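Local coordinates for DR2417 (Deinococcus radiodurans, PDB 4XWW), which is an RNase J of the metallo-beta-lactamase superfamily, a metal-dependent, dimeric ribonuclease that acts as an exonuclease, probably in the 5'-3' direction, and possibly also cuts RNA internally, at residues A[19-24]-A[33-38]; A[25-30]-A[400-405]. All coordinates share one frame; numbering follows the deposited sequence.

Contact 1: residues A[19-24]-A[33-38]; sequences LEVIPL and NITVFR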
loop_
_atom_site.group_PDB
_atom_site.type_symbol
_atom_site.label_atom_id
_atom_site.label_comp_id
_atom_site.label_asym_id
_atom_site.label_seq_id
_atom_site.Cartn_x
_atom_site.Cartn_y
_atom_site.Cartn_z
ATOM N N LEU A 19 0.857 -33.440 -23.919
ATOM C CA LEU A 19 1.540 -32.169 -23.792
ATOM C C LEU A 19 1.562 -31.835 -22.305
ATOM O O LEU A 19 0.566 -32.044 -21.618
ATOM C CB LEU A 19 0.820 -31.083 -24.599
ATOM C CG LEU A 19 1.436 -29.686 -24.648
ATOM C CD1 LEU A 19 2.751 -29.722 -25.394
ATOM C CD2 LEU A 19 0.473 -28.673 -25.283
ATOM N N GLU A 20 2.696 -31.360 -21.801
ATOM C CA GLU A 20 2.740 -30.810 -20.452
ATOM C C GLU A 20 2.864 -29.317 -20.594
ATOM O O GLU A 20 3.736 -28.832 -21.316
ATOM C CB GLU A 20 3.907 -31.371 -19.636
ATOM C CG GLU A 20 3.883 -32.900 -19.504
ATOM C CD GLU A 20 5.112 -33.452 -18.806
ATOM O OE1 GLU A 20 6.172 -32.790 -18.815
ATOM O OE2 GLU A 20 5.016 -34.563 -18.255
ATOM N N VAL A 21 1.957 -28.605 -19.949
ATOM C CA VAL A 21 2.075 -27.167 -19.814
ATOM C C VAL A 21 2.573 -26.929 -18.393
ATOM O O VAL A 21 1.892 -27.283 -17.434
ATOM C CB VAL A 21 0.738 -26.453 -20.047
ATOM C CG1 VAL A 21 0.912 -24.925 -19.937
ATOM C CG2 VAL A 21 0.172 -26.806 -21.397
ATOM N N ILE A 22 3.784 -26.398 -18.257
ATOM C CA ILE A 22 4.390 -26.240 -16.940
ATOM C C ILE A 22 4.724 -24.769 -16.700
ATOM O O ILE A 22 5.790 -24.301 -17.090
ATOM C CB ILE A 22 5.666 -27.116 -16.813
ATOM C CG1 ILE A 22 5.369 -28.557 -17.263
ATOM C CG2 ILE A 22 6.213 -27.063 -15.388
ATOM C CD1 ILE A 22 6.603 -29.461 -17.352
ATOM N N PRO A 23 3.793 -24.027 -16.088
ATOM C CA PRO A 23 4.092 -22.639 -15.703
ATOM C C PRO A 23 5.199 -22.599 -14.661
ATOM O O PRO A 23 5.095 -23.307 -13.658
ATOM C CB PRO A 23 2.772 -22.138 -15.123
ATOM C CG PRO A 23 2.060 -23.360 -14.670
ATOM C CD PRO A 23 2.445 -24.438 -15.654
ATOM N N LEU A 24 6.255 -21.824 -14.902
ATOM C CA LEU A 24 7.302 -21.668 -13.892
ATOM C C LEU A 24 7.195 -20.315 -13.206
ATOM O O LEU A 24 7.847 -20.070 -12.195
ATOM C CB LEU A 24 8.699 -21.846 -14.500
ATOM C CG LEU A 24 9.050 -23.269 -14.960
ATOM C CD1 LEU A 24 10.480 -23.347 -15.565
ATOM C CD2 LEU A 24 8.870 -24.297 -13.817
ATOM N N ASN A 33 6.626 -13.831 -15.627
ATOM C CA ASN A 33 6.006 -14.803 -16.506
ATOM C C ASN A 33 7.024 -15.690 -17.200
ATOM O O ASN A 33 8.008 -15.200 -17.771
ATOM C CB ASN A 33 5.143 -14.062 -17.520
ATOM C CG ASN A 33 3.964 -13.373 -16.857
ATOM O OD1 ASN A 33 3.013 -14.024 -16.492
ATOM N ND2 ASN A 33 4.049 -12.072 -16.666
ATOM N N ILE A 34 6.782 -17.000 -17.154
ATOM C CA ILE A 34 7.577 -17.965 -17.889
ATOM C C ILE A 34 6.823 -19.296 -17.908
ATOM O O ILE A 34 6.452 -19.848 -16.862
ATOM C CB ILE A 34 9.007 -18.144 -17.306
ATOM C CG1 ILE A 34 9.717 -19.307 -18.018
ATOM C CG2 ILE A 34 8.977 -18.338 -15.773
ATOM C CD1 ILE A 34 11.228 -19.364 -17.790
ATOM N N THR A 35 6.584 -19.791 -19.118
ATOM C CA THR A 35 5.785 -20.991 -19.314
ATOM C C THR A 35 6.534 -21.986 -20.194
ATOM O O THR A 35 7.050 -21.640 -21.271
ATOM C CB THR A 35 4.427 -20.656 -19.948
ATOM O OG1 THR A 35 3.793 -19.631 -19.178
ATOM C CG2 THR A 35 3.529 -21.887 -19.988
ATOM N N VAL A 36 6.576 -23.221 -19.713
ATOM C CA VAL A 36 7.242 -24.313 -20.395
ATOM C C VAL A 36 6.192 -25.199 -21.041
ATOM O O VAL A 36 5.184 -25.534 -20.421
ATOM C CB VAL A 36 8.114 -25.126 -19.405
ATOM C CG1 VAL A 36 8.627 -26.390 -20.035
ATOM C CG2 VAL A 36 9.263 -24.261 -18.900
ATOM N N PHE A 37 6.428 -25.546 -22.306
ATOM C CA PHE A 37 5.659 -26.571 -23.007
ATOM C C PHE A 37 6.550 -27.763 -23.291
ATOM O O PHE A 37 7.635 -27.609 -23.847
ATOM C CB PHE A 37 5.075 -26.025 -24.312
ATOM C CG PHE A 37 4.051 -24.946 -24.100
ATOM C CD1 PHE A 37 2.722 -25.272 -23.885
ATOM C CD2 PHE A 37 4.421 -23.608 -24.095
ATOM C CE1 PHE A 37 1.772 -24.272 -23.667
ATOM C CE2 PHE A 37 3.475 -22.611 -23.888
ATOM C CZ PHE A 37 2.151 -22.949 -23.680
ATOM N N ARG A 38 6.109 -28.953 -22.895
ATOM C CA ARG A 38 6.900 -30.142 -23.134
ATOM C C ARG A 38 6.082 -31.229 -23.814
ATOM O O ARG A 38 4.997 -31.590 -23.355
ATOM C CB ARG A 38 7.502 -30.698 -21.839
ATOM C CG ARG A 38 8.380 -31.931 -22.098
ATOM C CD ARG A 38 9.067 -32.464 -20.849
ATOM N NE ARG A 38 9.755 -33.716 -21.173
ATOM C CZ ARG A 38 10.311 -34.533 -20.284
ATOM N NH1 ARG A 38 10.270 -34.248 -18.992
ATOM N NH2 ARG A 38 10.907 -35.647 -20.699
HETATM O O HOH W 1 8.347 -32.787 -17.436
#
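E20 and R38, then I22 and V36, form the hydrogen-bonded pairs of an antiparallel ladder between 19-24 and 33-38, whose strand segments run at 161° with their axes 4.6 Å apart. E20 N to R38 O (2.8 Å) and I22 N to V36 O (2.7 Å) are nearly straight, and R38 N returns a bond to E20 O. The return bond from V36 N to I22 O is less regular, with the donor 49° above the carbonyl plane. A fifth bond, L24 N to I34 O, continues the pairing to the corner at L24, where the chain turns; P23, which has no N-H to give, falls in a non-hydrogen-bonded pair with T35.

E20, I22, V36 and R38 share one face. L24 leans across V36, its CD1 3.7 Å from V36 CG2, while its CB packs against I34 CG2. At the other end E20 and R38 lie side by side, E20 OE1 resting 3.6 Å from R38 CD, alongside the extended aliphatic part of the arginine. Carboxylate and guanidinium planes stand 85° apart, and the charges are joined through a water that donates to E20 OE1 and accepts from R38 NH1; R38 NE is held by G40 O. On the face of V21, T35 and F37, V21 and F37 lie side by side, pointing the same way, which brings CD1 and CE1 of the F37 ring against V21 CG2, CE1 at 3.8 Å. CG1 of the valine also reaches T35 CG2.

This beta hairpin lies inside the larger mixed sheet of the metallo-beta-lactamase fold, between strands 42-46 and 433-438. Helix 68-72 packs on I22, L24, V36 and R38, whereas F37 turns toward Y161 and L163 of strand 159-165 in the facing sheet.

Contact 2: residues A[25-30]-A[400-405]; sequences GGMGEI and LPWHGE. With ZN (zinc ion), chain F; nucleotides of chain C.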
loop_
_atom_site.group_PDB
_atom_site.type_symbol
_atom_site.label_atom_id
_atom_site.label_comp_id
_atom_site.label_asym_id
_atom_site.label_seq_id
_atom_site.Cartn_x
_atom_site.Cartn_y
_atom_site.Cartn_z
ATOM N N GLY A 25 6.372 -19.434 -13.762
ATOM C CA GLY A 25 6.156 -18.128 -13.168
ATOM C C GLY A 25 4.983 -17.490 -13.876
ATOM O O GLY A 25 4.695 -17.847 -15.012
ATOM N N GLY A 26 4.315 -16.556 -13.213
ATOM C CA GLY A 26 3.204 -15.833 -13.806
ATOM C C GLY A 26 1.819 -16.394 -13.527
ATOM O O GLY A 26 0.811 -15.801 -13.911
ATOM N N MET A 27 1.766 -17.534 -12.849
ATOM C CA MET A 27 0.500 -18.115 -12.413
ATOM C C MET A 27 0.289 -17.815 -10.928
ATOM O O MET A 27 1.200 -18.009 -10.126
ATOM C CB MET A 27 0.489 -19.627 -12.632
ATOM C CG MET A 27 0.284 -20.071 -14.078
ATOM S SD MET A 27 -1.361 -19.730 -14.711
ATOM C CE MET A 27 -1.294 -20.661 -16.258
ATOM N N GLY A 28 -0.895 -17.346 -10.556
ATOM C CA GLY A 28 -1.147 -17.046 -9.149
ATOM C C GLY A 28 -0.408 -15.803 -8.678
ATOM O O GLY A 28 -0.260 -15.554 -7.465
ATOM N N GLU A 29 0.051 -15.018 -9.650
ATOM C CA GLU A 29 0.765 -13.767 -9.408
ATOM C C GLU A 29 0.706 -12.933 -10.672
ATOM O O GLU A 29 0.420 -13.449 -11.761
ATOM C CB GLU A 29 2.227 -14.028 -9.051
ATOM C CG GLU A 29 2.996 -14.697 -10.210
ATOM C CD GLU A 29 4.445 -14.973 -9.878
ATOM O OE1 GLU A 29 4.988 -14.322 -8.965
ATOM O OE2 GLU A 29 5.044 -15.853 -10.530
ATOM N N ILE A 30 1.017 -11.656 -10.531
ATOM C CA ILE A 30 1.253 -10.813 -11.672
ATOM C C ILE A 30 2.744 -10.461 -11.677
ATOM O O ILE A 30 3.208 -9.664 -10.864
ATOM C CB ILE A 30 0.384 -9.571 -11.630
ATOM C CG1 ILE A 30 -1.090 -9.994 -11.689
ATOM C CG2 ILE A 30 0.753 -8.643 -12.789
ATOM C CD1 ILE A 30 -2.069 -8.865 -11.658
ATOM N N LEU A 400 -7.070 -22.288 -19.131
ATOM C CA LEU A 400 -6.114 -21.929 -18.086
ATOM C C LEU A 400 -6.043 -20.421 -17.917
ATOM O O LEU A 400 -5.272 -19.754 -18.603
ATOM C CB LEU A 400 -4.704 -22.435 -18.408
ATOM C CG LEU A 400 -4.281 -23.866 -18.107
ATOM C CD1 LEU A 400 -2.817 -24.041 -18.512
ATOM C CD2 LEU A 400 -4.453 -24.168 -16.628
ATOM N N PRO A 401 -6.836 -19.874 -16.991
ATOM C CA PRO A 401 -6.706 -18.437 -16.720
ATOM C C PRO A 401 -5.332 -18.150 -16.116
ATOM O O PRO A 401 -4.883 -18.856 -15.204
ATOM C CB PRO A 401 -7.850 -18.158 -15.739
ATOM C CG PRO A 401 -8.223 -19.520 -15.184
ATOM C CD PRO A 401 -7.981 -20.480 -16.298
ATOM N N TRP A 402 -4.688 -17.099 -16.613
ATOM C CA TRP A 402 -3.257 -16.893 -16.436
ATOM C C TRP A 402 -2.977 -15.406 -16.144
ATOM O O TRP A 402 -3.899 -14.595 -16.231
ATOM C CB TRP A 402 -2.538 -17.427 -17.709
ATOM C CG TRP A 402 -1.188 -16.858 -17.983
ATOM C CD1 TRP A 402 0.008 -17.301 -17.485
ATOM C CD2 TRP A 402 -0.886 -15.760 -18.842
ATOM N NE1 TRP A 402 1.030 -16.519 -17.953
ATOM C CE2 TRP A 402 0.508 -15.562 -18.790
ATOM C CE3 TRP A 402 -1.660 -14.919 -19.655
ATOM C CZ2 TRP A 402 1.155 -14.561 -19.523
ATOM C CZ3 TRP A 402 -1.017 -13.896 -20.371
ATOM C CH2 TRP A 402 0.378 -13.734 -20.291
ATOM N N HIS A 403 -1.741 -15.052 -15.780
ATOM C CA HIS A 403 -1.361 -13.648 -15.555
ATOM C C HIS A 403 -2.315 -12.977 -14.550
ATOM O O HIS A 403 -2.943 -11.942 -14.824
ATOM C CB HIS A 403 -1.334 -12.868 -16.897
ATOM C CG HIS A 403 -0.497 -11.619 -16.879
ATOM N ND1 HIS A 403 -0.931 -10.453 -16.279
ATOM C CD2 HIS A 403 0.702 -11.324 -17.437
ATOM C CE1 HIS A 403 -0.024 -9.507 -16.446
ATOM N NE2 HIS A 403 0.982 -10.006 -17.134
ATOM N N GLY A 404 -2.433 -13.600 -13.381
ATOM C CA GLY A 404 -3.288 -13.073 -12.339
ATOM C C GLY A 404 -3.027 -13.793 -11.044
ATOM O O GLY A 404 -2.571 -14.929 -11.044
ATOM N N GLU A 405 -3.331 -13.120 -9.938
ATOM C CA GLU A 405 -3.341 -13.759 -8.627
ATOM C C GLU A 405 -4.562 -14.673 -8.581
ATOM O O GLU A 405 -5.424 -14.560 -9.431
ATOM C CB GLU A 405 -3.380 -12.699 -7.535
ATOM C CG GLU A 405 -2.117 -11.846 -7.526
ATOM C CD GLU A 405 -2.227 -10.610 -6.649
ATOM O OE1 GLU A 405 -3.346 -10.272 -6.217
ATOM O OE2 GLU A 405 -1.174 -9.990 -6.397
HETATM ZN ZN ZN F . 2.599 -8.983 -18.160
ATOM P P U C 2 -2.549 -1.116 -16.204
ATOM O OP1 U C 2 -1.738 -0.945 -17.430
ATOM O OP2 U C 2 -3.831 -1.853 -16.268
ATOM O "O5'" U C 2 -1.680 -1.829 -15.076
ATOM C "C5'" U C 2 -0.341 -1.405 -14.778
ATOM C "C4'" U C 2 0.522 -2.596 -14.432
ATOM O "O4'" U C 2 0.174 -3.095 -13.109
ATOM C "C3'" U C 2 0.413 -3.793 -15.375
ATOM O "O3'" U C 2 1.709 -4.336 -15.572
ATOM C "C2'" U C 2 -0.416 -4.790 -14.573
ATOM O "O2'" U C 2 -0.175 -6.131 -14.942
ATOM C "C1'" U C 2 0.077 -4.500 -13.159
ATOM N N1 U C 2 -0.832 -4.948 -12.097
ATOM C C2 U C 2 -0.272 -5.550 -10.987
ATOM O O2 U C 2 0.929 -5.713 -10.857
ATOM N N3 U C 2 -1.174 -5.954 -10.035
ATOM C C4 U C 2 -2.544 -5.824 -10.074
ATOM O O4 U C 2 -3.220 -6.238 -9.131
ATOM C C5 U C 2 -3.047 -5.195 -11.256
ATOM C C6 U C 2 -2.194 -4.788 -12.204
HETATM O O HOH W 2 2.892 -18.918 -16.770
HETATM O O HOH W 3 1.220 -10.639 -7.787
HETATM O O HOH W 4 1.888 -7.430 -19.243
#
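G26 and M27 meet W402 and H403 in a buried loop-to-strand-end contact at the zinc site, where the 25-30 loop packs against 400-405 as the chain leaves strand 398-402 for helix 406-417. H403 N gives a weak, bent bond to G26 O (3.3 Å). The backbone angles of G26 themselves call for glycine, and its bare backbone fits beside the indole; a water accepting weakly from W402 NE1 donates to G25 O. M27 is bent at chi2 (-69°), and its thioether crosses the tryptophan at about a right angle. CE lies near the ring plane at the indole edge, 3.8 Å from W402 CD1, and SD is also edge-on, a Met-aromatic contact. A straight bond from G26 N to E29 OE2 (2.9 Å) braces the loop; this oxygen also pairs with K32.

H403 binds zinc through NE2 at 2.2 Å; D88, H89 and a water are the other ligands. H403 CB sits over one face of the indole, toward its rim. I30 CG1 packs on G404 CA, and its CG2 approaches H403 CE1 at 3.8 Å and O2' of U2 of chain C at 3.4 Å. I30 CD1 lies over the uracil face, 3.5 Å from N3 and C4 of U2, a CH-pi-type contact. A water accepting from I30 N donates to E405 OE2; E405 OE1 bonds to N355 and N359 of the second subunit.

With zinc on NE2 and ND1 also hydrogen-bonded, both imidazole nitrogens have partners. The loop thus packs on the zinc-bound histidine segment while I30 makes van der Waals contact with base and ribose.

Overall arrangement
Both contacts are largely buried. Contact 1 pairs the two strands of a hairpin, while contact 2 sets the connecting loop against 400-405. G25 O probably accepts a hydrogen bond from I34 N, carrying the pairing across the boundary, and N33 packs against G26, W402 and H403. Their centres are 12 Å apart, yet their chemistry differs. Contact 1 relies on regular backbone bonds and aliphatic packing within one sheet, with its charged pair at the partly exposed end. Contact 2 joins that sheet to strand 398-402 of the other through glycines, sulfur, aromatic rings and water, and it bears the zinc, RNA and subunit contacts.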